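CrmK (Actinoalloteichus sp. WH1-2216-6, PDB 5I1V) is a flavoenzyme carrying covalently bound FAD that probably acts as an oxidase in recycling shunt products during caerulomycin biosynthesis. Local coordinates at residues K343-H351 / V435-T443; C370-G381 / A398-A407. All coordinates share one frame; numbering follows the deposited sequence.

Contact 1 of 2, residues K343-H351 / V435-T443; sequences KSADLRGPH and VPTPDEVNT
The carbonyl oxygen of D346 is gripped by two firm donors: T443 N, which reaches it at 2.8 Å in a nearly straight bond (172°) from above the carbonyl plane, and a water that also donates to N442 OD1. T443 OG1 adds a weak bond at most. Two residues on, R348 N donates to V441 O at 2.7 Å. These bonds flank the non-hydrogen-bonded antiparallel pair L347–N442, where the short strand 442-444 borders strand 339-347 and ends one side of the eight-stranded antiparallel sheet. An Asx turn sets up the approach to that strand. D439 OD1 takes V441 N at 2.7 Å and N442 N at 2.6 Å from opposite faces of the carboxylate, while N442 ND2 donates to D439 OD2 at 3.0 Å on its syn side. With an alanine at N442, D439 OD2 would probably lose this amide donor and the bridging water its side-chain acceptor. R348 holds CG between its backbone N and carbonyl carbon (chi1 55°), which swings the chain across T443, R348 CD to T443 CG2 at 3.5 Å. L347 and V441 run side by side, L347 CD2 against V441 CG1 at 3.8 Å. At the far end A345 CB meets P436 CB at 3.8 Å. D346 OD2 pairs with K401 and also accepts from a water bonded to T443 OG1.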
ATOM      1  N   LYS A 343     -22.296   2.910  -4.248  1.00 23.16           N
ATOM      2  CA  LYS A 343     -23.351   3.889  -4.185  1.00 22.16           C
ATOM      3  C   LYS A 343     -23.158   4.727  -2.898  1.00 21.91           C
ATOM      4  O   LYS A 343     -22.429   4.355  -1.998  1.00 22.67           O
ATOM      5  CB  LYS A 343     -24.735   3.198  -4.189  1.00 24.77           C
ATOM      6  CG  LYS A 343     -25.026   2.364  -5.427  1.00 25.23           C
ATOM      7  CD  LYS A 343     -26.426   1.778  -5.391  1.00 27.15           C
ATOM      8  CE  LYS A 343     -26.790   1.120  -6.697  1.00 27.92           C
ATOM      9  NZ  LYS A 343     -27.506   2.071  -7.597  1.00 29.62           N
ATOM     10  N   SER A 344     -23.858   5.827  -2.827  1.00 20.43           N
ATOM     11  CA  SER A 344     -23.673   6.822  -1.820  1.00 22.04           C
ATOM     12  C   SER A 344     -25.014   7.447  -1.480  1.00 20.73           C
ATOM     13  O   SER A 344     -25.873   7.571  -2.355  1.00 22.45           O
ATOM     14  CB  SER A 344     -22.698   7.857  -2.401  1.00 25.76           C
ATOM     15  OG  SER A 344     -22.965   9.151  -1.971  1.00 28.09           O
ATOM     16  N   ALA A 345     -25.197   7.812  -0.218  1.00 21.98           N
ATOM     17  CA  ALA A 345     -26.409   8.524   0.270  1.00 23.78           C
ATOM     18  C   ALA A 345     -26.027   9.224   1.584  1.00 23.94           C
ATOM     19  O   ALA A 345     -25.531   8.606   2.515  1.00 26.61           O
ATOM     20  CB  ALA A 345     -27.617   7.586   0.462  1.00 23.86           C
ATOM     21  N   ASP A 346     -26.254  10.514   1.658  1.00 24.44           N
ATOM     22  CA  ASP A 346     -25.917  11.278   2.857  1.00 26.97           C
ATOM     23  C   ASP A 346     -27.146  11.730   3.595  1.00 26.06           C
ATOM     24  O   ASP A 346     -28.147  12.012   2.971  1.00 25.84           O
ATOM     25  CB  ASP A 346     -25.054  12.480   2.453  1.00 27.42           C
ATOM     26  CG  ASP A 346     -23.769  12.038   1.788  1.00 32.70           C
ATOM     27  OD1 ASP A 346     -23.476  10.786   1.845  1.00 33.63           O
ATOM     28  OD2 ASP A 346     -23.079  12.920   1.210  1.00 36.48           O
ATOM     29  N   LEU A 347     -27.031  11.802   4.922  1.00 28.49           N
ATOM     30  CA  LEU A 347     -28.179  11.904   5.848  1.00 28.90           C
ATOM     31  C   LEU A 347     -27.988  13.087   6.774  1.00 29.41           C
ATOM     32  O   LEU A 347     -26.851  13.407   7.165  1.00 26.84           O
ATOM     33  CB  LEU A 347     -28.276  10.668   6.747  1.00 29.43           C
ATOM     34  CG  LEU A 347     -28.625   9.323   6.114  1.00 32.36           C
ATOM     35  CD1 LEU A 347     -28.313   8.197   7.083  1.00 34.81           C
ATOM     36  CD2 LEU A 347     -30.093   9.282   5.702  1.00 33.77           C
ATOM     37  N   ARG A 348     -29.090  13.714   7.150  1.00 30.40           N
ATOM     38  CA  ARG A 348     -29.057  14.733   8.224  1.00 33.99           C
ATOM     39  C   ARG A 348     -30.108  14.368   9.277  1.00 33.04           C
ATOM     40  O   ARG A 348     -30.342  15.118  10.214  1.00 33.79           O
ATOM     41  CB  ARG A 348     -29.295  16.143   7.678  1.00 35.33           C
ATOM     42  CG  ARG A 348     -30.596  16.260   6.888  1.00 42.46           C
ATOM     43  CD  ARG A 348     -30.695  17.533   6.059  1.00 48.66           C
ATOM     44  NE  ARG A 348     -30.959  18.671   6.916  1.00 56.30           N
ATOM     45  CZ  ARG A 348     -30.054  19.558   7.339  1.00 65.89           C
ATOM     46  NH1 ARG A 348     -28.767  19.500   6.974  1.00 64.80           N
ATOM     47  NH2 ARG A 348     -30.455  20.543   8.141  1.00 72.59           N
ATOM     48  N   GLY A 349     -30.697  13.189   9.116  1.00 33.43           N
ATOM     49  CA  GLY A 349     -31.659  12.626  10.056  1.00 33.93           C
ATOM     50  C   GLY A 349     -31.482  11.124   9.987  1.00 37.89           C
ATOM     51  O   GLY A 349     -30.688  10.617   9.152  1.00 34.84           O
ATOM     52  N   PRO A 350     -32.176  10.389  10.875  1.00 35.01           N
ATOM     53  CA  PRO A 350     -31.916   8.971  10.934  1.00 35.27           C
ATOM     54  C   PRO A 350     -32.700   8.217   9.907  1.00 33.48           C
ATOM     55  O   PRO A 350     -33.745   8.697   9.442  1.00 33.36           O
ATOM     56  CB  PRO A 350     -32.420   8.571  12.331  1.00 38.51           C
ATOM     57  CG  PRO A 350     -33.511   9.551  12.626  1.00 38.12           C
ATOM     58  CD  PRO A 350     -33.146  10.829  11.906  1.00 38.62           C
ATOM     59  N   HIS A 351     -32.211   7.034   9.577  1.00 32.77           N
ATOM     60  CA  HIS A 351     -33.037   6.041   8.915  1.00 31.53           C
ATOM     61  C   HIS A 351     -34.134   5.588   9.853  1.00 34.38           C
ATOM     62  O   HIS A 351     -33.913   5.456  11.053  1.00 33.67           O
ATOM     63  CB  HIS A 351     -32.238   4.837   8.494  1.00 32.20           C
ATOM     64  CG  HIS A 351     -31.442   5.062   7.256  1.00 31.47           C
ATOM     65  ND1 HIS A 351     -30.290   4.365   6.983  1.00 33.66           N
ATOM     66  CD2 HIS A 351     -31.630   5.911   6.221  1.00 32.11           C
ATOM     67  CE1 HIS A 351     -29.812   4.758   5.817  1.00 33.18           C
ATOM     68  NE2 HIS A 351     -30.602   5.695   5.331  1.00 30.22           N
ATOM     69  N   VAL A 435     -33.945   6.845  -4.644  1.00 30.82           N
ATOM     70  CA  VAL A 435     -32.721   7.656  -4.520  1.00 31.05           C
ATOM     71  C   VAL A 435     -32.793   8.599  -3.318  1.00 32.32           C
ATOM     72  O   VAL A 435     -33.900   8.922  -2.836  1.00 32.19           O
ATOM     73  CB  VAL A 435     -32.494   8.474  -5.791  1.00 29.38           C
ATOM     74  CG1 VAL A 435     -32.353   7.550  -6.975  1.00 30.24           C
ATOM     75  CG2 VAL A 435     -33.642   9.438  -6.032  1.00 33.61           C
ATOM     76  N   PRO A 436     -31.627   9.076  -2.837  1.00 31.04           N
ATOM     77  CA  PRO A 436     -31.596  10.054  -1.742  1.00 31.27           C
ATOM     78  C   PRO A 436     -31.848  11.472  -2.221  1.00 32.21           C
ATOM     79  O   PRO A 436     -30.919  12.297  -2.289  1.00 33.35           O
ATOM     80  CB  PRO A 436     -30.156   9.926  -1.211  1.00 31.35           C
ATOM     81  CG  PRO A 436     -29.374   9.612  -2.436  1.00 30.53           C
ATOM     82  CD  PRO A 436     -30.256   8.701  -3.260  1.00 30.06           C
ATOM     83  N   THR A 437     -33.108  11.780  -2.526  1.00 32.25           N
ATOM     84  CA  THR A 437     -33.507  13.099  -2.981  1.00 32.64           C
ATOM     85  C   THR A 437     -33.271  14.098  -1.844  1.00 32.72           C
ATOM     86  O   THR A 437     -33.716  13.829  -0.721  1.00 35.58           O
ATOM     87  CB  THR A 437     -35.031  13.118  -3.262  1.00 33.22           C
ATOM     88  OG1 THR A 437     -35.719  12.702  -2.065  1.00 36.14           O
ATOM     89  CG2 THR A 437     -35.371  12.179  -4.361  1.00 34.29           C
ATOM     90  N   PRO A 438     -32.617  15.241  -2.114  1.00 31.91           N
ATOM     91  CA  PRO A 438     -32.378  16.137  -0.989  1.00 35.42           C
ATOM     92  C   PRO A 438     -33.674  16.598  -0.328  1.00 39.39           C
ATOM     93  O   PRO A 438     -34.540  17.138  -1.009  1.00 37.84           O
ATOM     94  CB  PRO A 438     -31.652  17.331  -1.623  1.00 33.51           C
ATOM     95  CG  PRO A 438     -30.950  16.749  -2.803  1.00 34.72           C
ATOM     96  CD  PRO A 438     -31.785  15.602  -3.282  1.00 33.98           C
ATOM     97  N   ASP A 439     -33.791  16.351   0.975  1.00 41.74           N
ATOM     98  CA  ASP A 439     -34.988  16.692   1.738  1.00 45.22           C
ATOM     99  C   ASP A 439     -34.585  16.837   3.203  1.00 45.19           C
ATOM    100  O   ASP A 439     -33.427  17.141   3.502  1.00 45.45           O
ATOM    101  CB  ASP A 439     -36.087  15.625   1.522  1.00 42.94           C
ATOM    102  CG  ASP A 439     -35.668  14.236   2.000  1.00 47.41           C
ATOM    103  OD1 ASP A 439     -34.819  14.141   2.907  1.00 51.01           O
ATOM    104  OD2 ASP A 439     -36.175  13.222   1.467  1.00 48.75           O
ATOM    105  N   GLU A 440     -35.530  16.614   4.118  1.00 47.17           N
ATOM    106  CA  GLU A 440     -35.290  16.828   5.541  1.00 49.59           C
ATOM    107  C   GLU A 440     -34.478  15.710   6.213  1.00 45.60           C
ATOM    108  O   GLU A 440     -33.983  15.881   7.325  1.00 46.02           O
ATOM    109  CB  GLU A 440     -36.629  17.075   6.264  1.00 57.40           C
ATOM    110  CG  GLU A 440     -37.474  15.841   6.606  1.00 63.54           C
ATOM    111  CD  GLU A 440     -38.231  15.212   5.430  1.00 71.25           C
ATOM    112  OE1 GLU A 440     -38.425  15.859   4.363  1.00 68.70           O
ATOM    113  OE2 GLU A 440     -38.654  14.042   5.593  1.00 75.43           O
ATOM    114  N   VAL A 441     -34.341  14.565   5.553  1.00 39.33           N
ATOM    115  CA  VAL A 441     -33.496  13.507   6.065  1.00 39.85           C
ATOM    116  C   VAL A 441     -32.326  13.226   5.121  1.00 36.74           C
ATOM    117  O   VAL A 441     -31.216  13.047   5.592  1.00 35.21           O
ATOM    118  CB  VAL A 441     -34.267  12.199   6.291  1.00 41.49           C
ATOM    119  CG1 VAL A 441     -33.311  11.072   6.660  1.00 42.55           C
ATOM    120  CG2 VAL A 441     -35.313  12.380   7.391  1.00 47.32           C
ATOM    121  N   ASN A 442     -32.575  13.147   3.818  1.00 33.79           N
ATOM    122  CA  ASN A 442     -31.488  12.939   2.863  1.00 36.13           C
ATOM    123  C   ASN A 442     -30.888  14.279   2.438  1.00 33.58           C
ATOM    124  O   ASN A 442     -31.603  15.243   2.318  1.00 30.78           O
ATOM    125  CB  ASN A 442     -31.994  12.226   1.623  1.00 37.93           C
ATOM    126  CG  ASN A 442     -32.781  10.989   1.945  1.00 37.90           C
ATOM    127  OD1 ASN A 442     -32.235  10.007   2.434  1.00 36.56           O
ATOM    128  ND2 ASN A 442     -34.074  11.021   1.653  1.00 43.22           N
ATOM    129  N   THR A 443     -29.578  14.347   2.227  1.00 29.99           N
ATOM    130  CA  THR A 443     -28.970  15.556   1.676  1.00 29.63           C
ATOM    131  C   THR A 443     -28.493  15.353   0.229  1.00 31.70           C
ATOM    132  O   THR A 443     -28.048  16.299  -0.432  1.00 34.41           O
ATOM    133  CB  THR A 443     -27.760  15.980   2.508  1.00 33.71           C
ATOM    134  OG1 THR A 443     -26.818  14.904   2.546  1.00 32.90           O
ATOM    135  CG2 THR A 443     -28.190  16.318   3.922  1.00 35.59           C
TER
HETATM  136  O   HOH W   1     -29.725   9.833   2.318  1.00 34.79           O
HETATM  137  O   HOH W   2     -24.800  15.552   0.812  1.00 35.03           O

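Contact 2 of 2, residues C370-G381 / A398-A407; sequences CPSAAMEYIAYG and ASLKTFYMVA
Y380 swings CG anti to its own backbone N (chi1 -165°) and K401 carries CG anti to the carbonyl carbon (chi1 -65°), which brings the lysine methylenes across one face of the tyrosine ring. They sit near one end of an antiparallel strand pair, 374-379 with 400-407, inside the eight-stranded sheet, probably part of the substrate domain, as in berberine bridge enzyme-like relatives. The strand directions lie 162° apart, and paired backbone bonds link A374 with M405, E376 with F403 and I378 with K401, the shortest being I378 N to K401 O at 2.7 Å. K401 CE rides over the Y380 ring, 3.6 Å from CZ and nearer the rim than the centre, a CH-pi contact. Its NZ pairs with D346 and makes a cation-pi contact with Y446, an FAD-binding residue; toward Y380 the cation-pi contact is long, at most a weak attraction. On the same face of the sheet, E376 and F403 lie alongside, E376 OE1 approaching F403 CD2 at 3.4 Å, and I378 CD1 meets F403 CB at 3.9 Å. The other face is packed against helices 237-253 and 414-428. There T402 CG2 comes within 3.6 Å of Y377 CD1, and L400 CD2 touches that ring in its plane at the edge. M375 and Y404 run side by side in a Met-aromatic contact: CB covers the ring near its rim, SD sits obliquely, and the chain bends so that M375 CE ends 3.7 Å from Y404 CZ.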
ATOM      1  N   CYS A 370     -21.529 -12.890  -0.746  1.00 39.13           N
ATOM      2  CA  CYS A 370     -20.457 -11.987  -1.088  1.00 37.33           C
ATOM      3  C   CYS A 370     -20.007 -11.311   0.188  1.00 33.80           C
ATOM      4  O   CYS A 370     -20.660 -10.386   0.686  1.00 32.59           O
ATOM      5  CB  CYS A 370     -20.912 -10.993  -2.151  1.00 35.75           C
ATOM      6  SG  CYS A 370     -19.686  -9.740  -2.594  1.00 41.58           S
ATOM      7  N   PRO A 371     -18.915 -11.812   0.761  1.00 34.27           N
ATOM      8  CA  PRO A 371     -18.448 -11.288   2.027  1.00 33.43           C
ATOM      9  C   PRO A 371     -17.938  -9.841   1.892  1.00 35.38           C
ATOM     10  O   PRO A 371     -17.807  -9.161   2.908  1.00 30.23           O
ATOM     11  CB  PRO A 371     -17.287 -12.223   2.407  1.00 36.48           C
ATOM     12  CG  PRO A 371     -17.370 -13.377   1.494  1.00 35.63           C
ATOM     13  CD  PRO A 371     -18.070 -12.903   0.259  1.00 36.09           C
ATOM     14  N   SER A 372     -17.647  -9.383   0.669  1.00 34.97           N
ATOM     15  CA  SER A 372     -17.361  -7.945   0.465  1.00 38.29           C
ATOM     16  C   SER A 372     -18.557  -7.012   0.374  1.00 35.96           C
ATOM     17  O   SER A 372     -18.373  -5.804   0.404  1.00 43.16           O
ATOM     18  CB  SER A 372     -16.514  -7.740  -0.763  1.00 37.74           C
ATOM     19  OG  SER A 372     -15.412  -8.573  -0.627  1.00 36.94           O
ATOM     20  N   ALA A 373     -19.773  -7.532   0.277  1.00 31.55           N
ATOM     21  CA  ALA A 373     -20.924  -6.672   0.194  1.00 28.79           C
ATOM     22  C   ALA A 373     -21.227  -6.022   1.539  1.00 28.17           C
ATOM     23  O   ALA A 373     -21.253  -6.692   2.568  1.00 27.32           O
ATOM     24  CB  ALA A 373     -22.130  -7.449  -0.305  1.00 31.83           C
ATOM     25  N   ALA A 374     -21.473  -4.717   1.522  1.00 26.89           N
ATOM     26  CA  ALA A 374     -21.685  -3.943   2.750  1.00 26.40           C
ATOM     27  C   ALA A 374     -22.364  -2.612   2.495  1.00 27.29           C
ATOM     28  O   ALA A 374     -22.296  -2.054   1.392  1.00 27.61           O
ATOM     29  CB  ALA A 374     -20.390  -3.721   3.476  1.00 25.33           C
ATOM     30  N   MET A 375     -23.045  -2.131   3.526  1.00 26.92           N
ATOM     31  CA  MET A 375     -23.301  -0.723   3.637  1.00 28.44           C
ATOM     32  C   MET A 375     -22.596  -0.221   4.883  1.00 27.53           C
ATOM     33  O   MET A 375     -22.343  -0.969   5.838  1.00 29.49           O
ATOM     34  CB  MET A 375     -24.796  -0.351   3.569  1.00 30.94           C
ATOM     35  CG  MET A 375     -25.677  -0.874   4.665  1.00 33.01           C
ATOM     36  SD  MET A 375     -27.395  -0.340   4.401  1.00 34.66           S
ATOM     37  CE  MET A 375     -27.204   1.442   4.566  1.00 36.70           C
ATOM     38  N   GLU A 376     -22.206   1.041   4.819  1.00 27.33           N
ATOM     39  CA  GLU A 376     -21.470   1.679   5.893  1.00 27.83           C
ATOM     40  C   GLU A 376     -22.095   2.985   6.298  1.00 25.81           C
ATOM     41  O   GLU A 376     -22.590   3.739   5.460  1.00 25.83           O
ATOM     42  CB  GLU A 376     -20.022   1.980   5.463  1.00 31.37           C
ATOM     43  CG  GLU A 376     -19.251   0.848   4.842  1.00 37.16           C
ATOM     44  CD  GLU A 376     -17.796   1.236   4.477  1.00 45.00           C
ATOM     45  OE1 GLU A 376     -17.469   2.448   4.319  1.00 43.12           O
ATOM     46  OE2 GLU A 376     -16.973   0.307   4.334  1.00 52.77           O
ATOM     47  N   TYR A 377     -22.019   3.260   7.596  1.00 25.62           N
ATOM     48  CA  TYR A 377     -22.424   4.534   8.158  1.00 27.63           C
ATOM     49  C   TYR A 377     -21.182   5.254   8.666  1.00 24.25           C
ATOM     50  O   TYR A 377     -20.472   4.754   9.509  1.00 25.42           O
ATOM     51  CB  TYR A 377     -23.390   4.302   9.308  1.00 28.88           C
ATOM     52  CG  TYR A 377     -24.701   3.744   8.886  1.00 28.89           C
ATOM     53  CD1 TYR A 377     -25.739   4.585   8.534  1.00 30.23           C
ATOM     54  CD2 TYR A 377     -24.929   2.383   8.874  1.00 30.27           C
ATOM     55  CE1 TYR A 377     -26.964   4.093   8.179  1.00 31.06           C
ATOM     56  CE2 TYR A 377     -26.163   1.882   8.513  1.00 31.09           C
ATOM     57  CZ  TYR A 377     -27.179   2.745   8.192  1.00 30.23           C
ATOM     58  OH  TYR A 377     -28.398   2.252   7.812  1.00 31.99           O
ATOM     59  N   ILE A 378     -20.950   6.450   8.163  1.00 23.81           N
ATOM     60  CA  ILE A 378     -19.689   7.170   8.367  1.00 23.97           C
ATOM     61  C   ILE A 378     -19.929   8.509   9.051  1.00 23.46           C
ATOM     62  O   ILE A 378     -20.591   9.361   8.507  1.00 22.64           O
ATOM     63  CB  ILE A 378     -19.024   7.455   7.001  1.00 27.04           C
ATOM     64  CG1 ILE A 378     -18.871   6.156   6.210  1.00 29.88           C
ATOM     65  CG2 ILE A 378     -17.657   8.135   7.189  1.00 27.98           C
ATOM     66  CD1 ILE A 378     -18.752   6.312   4.716  1.00 35.74           C
ATOM     67  N   ALA A 379     -19.379   8.677  10.236  1.00 22.75           N
ATOM     68  CA  ALA A 379     -19.503   9.888  11.005  1.00 23.12           C
ATOM     69  C   ALA A 379     -18.931  11.058  10.183  1.00 22.46           C
ATOM     70  O   ALA A 379     -17.999  10.863   9.426  1.00 23.62           O
ATOM     71  CB  ALA A 379     -18.741   9.748  12.287  1.00 24.67           C
ATOM     72  N   TYR A 380     -19.583  12.214  10.275  1.00 22.04           N
ATOM     73  CA  TYR A 380     -19.264  13.397   9.451  1.00 22.47           C
ATOM     74  C   TYR A 380     -19.702  14.647  10.200  1.00 24.71           C
ATOM     75  O   TYR A 380     -19.957  14.575  11.406  1.00 22.98           O
ATOM     76  CB  TYR A 380     -20.007  13.252   8.122  1.00 22.19           C
ATOM     77  CG  TYR A 380     -19.600  14.123   6.967  1.00 20.55           C
ATOM     78  CD1 TYR A 380     -18.307  14.115   6.439  1.00 22.11           C
ATOM     79  CD2 TYR A 380     -20.520  14.952   6.386  1.00 22.19           C
ATOM     80  CE1 TYR A 380     -17.987  14.922   5.362  1.00 21.66           C
ATOM     81  CE2 TYR A 380     -20.226  15.740   5.298  1.00 21.72           C
ATOM     82  CZ  TYR A 380     -18.946  15.723   4.782  1.00 24.08           C
ATOM     83  OH  TYR A 380     -18.660  16.550   3.707  1.00 23.05           O
ATOM     84  N   GLY A 381     -19.755  15.800   9.514  1.00 23.17           N
ATOM     85  CA  GLY A 381     -20.183  17.026  10.147  1.00 23.70           C
ATOM     86  C   GLY A 381     -19.033  17.722  10.828  1.00 23.28           C
ATOM     87  O   GLY A 381     -17.957  17.927  10.207  1.00 25.31           O
ATOM     88  N   ALA A 398     -24.903  17.586   5.423  1.00 33.92           N
ATOM     89  CA  ALA A 398     -24.964  16.211   5.932  1.00 36.16           C
ATOM     90  C   ALA A 398     -24.327  16.104   7.313  1.00 34.20           C
ATOM     91  O   ALA A 398     -23.317  16.738   7.607  1.00 38.33           O
ATOM     92  CB  ALA A 398     -24.311  15.246   4.956  1.00 35.50           C
ATOM     93  N   SER A 399     -24.933  15.294   8.156  1.00 33.72           N
ATOM     94  CA  SER A 399     -24.402  14.960   9.463  1.00 35.51           C
ATOM     95  C   SER A 399     -23.631  13.668   9.393  1.00 29.42           C
ATOM     96  O   SER A 399     -22.763  13.411  10.214  1.00 29.16           O
ATOM     97  CB  SER A 399     -25.563  14.742  10.463  1.00 35.58           C
ATOM     98  OG  SER A 399     -26.296  15.925  10.604  1.00 44.03           O
ATOM     99  N   LEU A 400     -23.991  12.845   8.414  1.00 27.69           N
ATOM    100  CA  LEU A 400     -23.598  11.474   8.369  1.00 27.87           C
ATOM    101  C   LEU A 400     -23.591  11.031   6.891  1.00 24.43           C
ATOM    102  O   LEU A 400     -24.445  11.447   6.123  1.00 26.40           O
ATOM    103  CB  LEU A 400     -24.586  10.649   9.206  1.00 32.86           C
ATOM    104  CG  LEU A 400     -24.043   9.272   9.529  1.00 33.78           C
ATOM    105  CD1 LEU A 400     -24.261   8.886  10.967  1.00 36.53           C
ATOM    106  CD2 LEU A 400     -24.660   8.267   8.570  1.00 38.15           C
ATOM    107  N   LYS A 401     -22.588  10.272   6.504  1.00 21.74           N
ATOM    108  CA  LYS A 401     -22.488   9.728   5.173  1.00 25.11           C
ATOM    109  C   LYS A 401     -22.735   8.221   5.201  1.00 25.86           C
ATOM    110  O   LYS A 401     -22.450   7.539   6.211  1.00 28.55           O
ATOM    111  CB  LYS A 401     -21.134  10.015   4.565  1.00 26.52           C
ATOM    112  CG  LYS A 401     -20.855  11.479   4.339  1.00 29.47           C
ATOM    113  CD  LYS A 401     -19.545  11.672   3.595  1.00 33.49           C
ATOM    114  CE  LYS A 401     -19.570  12.890   2.692  1.00 35.70           C
ATOM    115  NZ  LYS A 401     -20.371  12.618   1.485  1.00 42.41           N
ATOM    116  N   THR A 402     -23.315   7.709   4.118  1.00 25.23           N
ATOM    117  CA  THR A 402     -23.463   6.276   3.956  1.00 25.41           C
ATOM    118  C   THR A 402     -22.949   5.902   2.558  1.00 24.43           C
ATOM    119  O   THR A 402     -23.048   6.678   1.614  1.00 22.81           O
ATOM    120  CB  THR A 402     -24.912   5.758   4.132  1.00 27.00           C
ATOM    121  OG1 THR A 402     -25.656   6.004   2.935  1.00 27.66           O
ATOM    122  CG2 THR A 402     -25.586   6.390   5.368  1.00 26.38           C
ATOM    123  N   PHE A 403     -22.419   4.698   2.482  1.00 26.48           N
ATOM    124  CA  PHE A 403     -21.679   4.182   1.365  1.00 27.66           C
ATOM    125  C   PHE A 403     -22.130   2.718   1.226  1.00 26.12           C
ATOM    126  O   PHE A 403     -22.379   2.055   2.235  1.00 28.42           O
ATOM    127  CB  PHE A 403     -20.200   4.296   1.741  1.00 28.97           C
ATOM    128  CG  PHE A 403     -19.260   3.717   0.739  1.00 31.68           C
ATOM    129  CD1 PHE A 403     -19.140   4.288  -0.523  1.00 36.02           C
ATOM    130  CD2 PHE A 403     -18.479   2.629   1.050  1.00 34.86           C
ATOM    131  CE1 PHE A 403     -18.262   3.753  -1.459  1.00 38.67           C
ATOM    132  CE2 PHE A 403     -17.594   2.095   0.124  1.00 40.07           C
ATOM    133  CZ  PHE A 403     -17.486   2.658  -1.134  1.00 36.99           C
ATOM    134  N   TYR A 404     -22.271   2.249  -0.014  1.00 23.18           N
ATOM    135  CA  TYR A 404     -22.671   0.895  -0.352  1.00 23.40           C
ATOM    136  C   TYR A 404     -21.622   0.368  -1.317  1.00 24.39           C
ATOM    137  O   TYR A 404     -21.196   1.118  -2.219  1.00 24.24           O
ATOM    138  CB  TYR A 404     -23.990   0.876  -1.093  1.00 24.46           C
ATOM    139  CG  TYR A 404     -25.139   1.463  -0.345  1.00 24.97           C
ATOM    140  CD1 TYR A 404     -25.196   2.817  -0.025  1.00 26.06           C
ATOM    141  CD2 TYR A 404     -26.217   0.662   0.033  1.00 28.99           C
ATOM    142  CE1 TYR A 404     -26.290   3.349   0.650  1.00 25.90           C
ATOM    143  CE2 TYR A 404     -27.285   1.189   0.728  1.00 27.97           C
ATOM    144  CZ  TYR A 404     -27.327   2.511   1.041  1.00 29.21           C
ATOM    145  OH  TYR A 404     -28.455   2.986   1.690  1.00 31.69           O
ATOM    146  N   MET A 405     -21.170  -0.860  -1.109  1.00 24.65           N
ATOM    147  CA  MET A 405     -20.196  -1.455  -2.000  1.00 28.34           C
ATOM    148  C   MET A 405     -20.374  -2.984  -2.135  1.00 27.69           C
ATOM    149  O   MET A 405     -20.824  -3.653  -1.194  1.00 24.56           O
ATOM    150  CB  MET A 405     -18.787  -1.002  -1.594  1.00 35.89           C
ATOM    151  CG  MET A 405     -17.784  -2.014  -1.066  1.00 48.68           C
ATOM    152  SD  MET A 405     -16.313  -2.269  -2.147  1.00 67.61           S
ATOM    153  CE  MET A 405     -15.945  -0.653  -2.840  1.00 54.30           C
ATOM    154  N   VAL A 406     -20.094  -3.482  -3.344  1.00 24.99           N
ATOM    155  CA  VAL A 406     -19.976  -4.913  -3.645  1.00 27.21           C
ATOM    156  C   VAL A 406     -18.706  -5.005  -4.454  1.00 25.45           C
ATOM    157  O   VAL A 406     -18.438  -4.114  -5.307  1.00 24.35           O
ATOM    158  CB  VAL A 406     -21.147  -5.510  -4.465  1.00 29.47           C
ATOM    159  CG1 VAL A 406     -22.378  -5.667  -3.621  1.00 35.89           C
ATOM    160  CG2 VAL A 406     -21.516  -4.648  -5.634  1.00 30.95           C
ATOM    161  N   ALA A 407     -17.864  -5.963  -4.079  1.00 26.77           N
ATOM    162  CA  ALA A 407     -16.596  -6.254  -4.775  1.00 25.35           C
ATOM    163  C   ALA A 407     -16.527  -7.742  -5.098  1.00 28.40           C
ATOM    164  O   ALA A 407     -16.887  -8.588  -4.278  1.00 27.88           O
ATOM    165  CB  ALA A 407     -15.433  -5.840  -3.950  1.00 25.90           C
TER
HETATM  166  O   HOH W   3     -21.959  12.002  12.127  1.00 36.70           O

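How the contacts relate
The centres of the two contacts are 13 Å apart, within one eight-stranded antiparallel sheet. Along the chain contact 2 is nested inside the loop that contact 1 closes, so 370-381 and 398-407 both come between 343-351 and 435-443. Across the sheet the order is 374-379, 400-408, 339-347, 442-444: the middle two strands are neighbours and weld the contacts together. T402 OG1 probably bonds to A345 O at 2.6 Å, and K401 NZ forms a salt bridge with D346 OD2 at 2.7 Å. S399 and L400 both face L347, a classic beta bulge. K401 and S344 lie beside FAD-binding Y138 and Y446 respectively, so this edge of the sheet borders the flavin site.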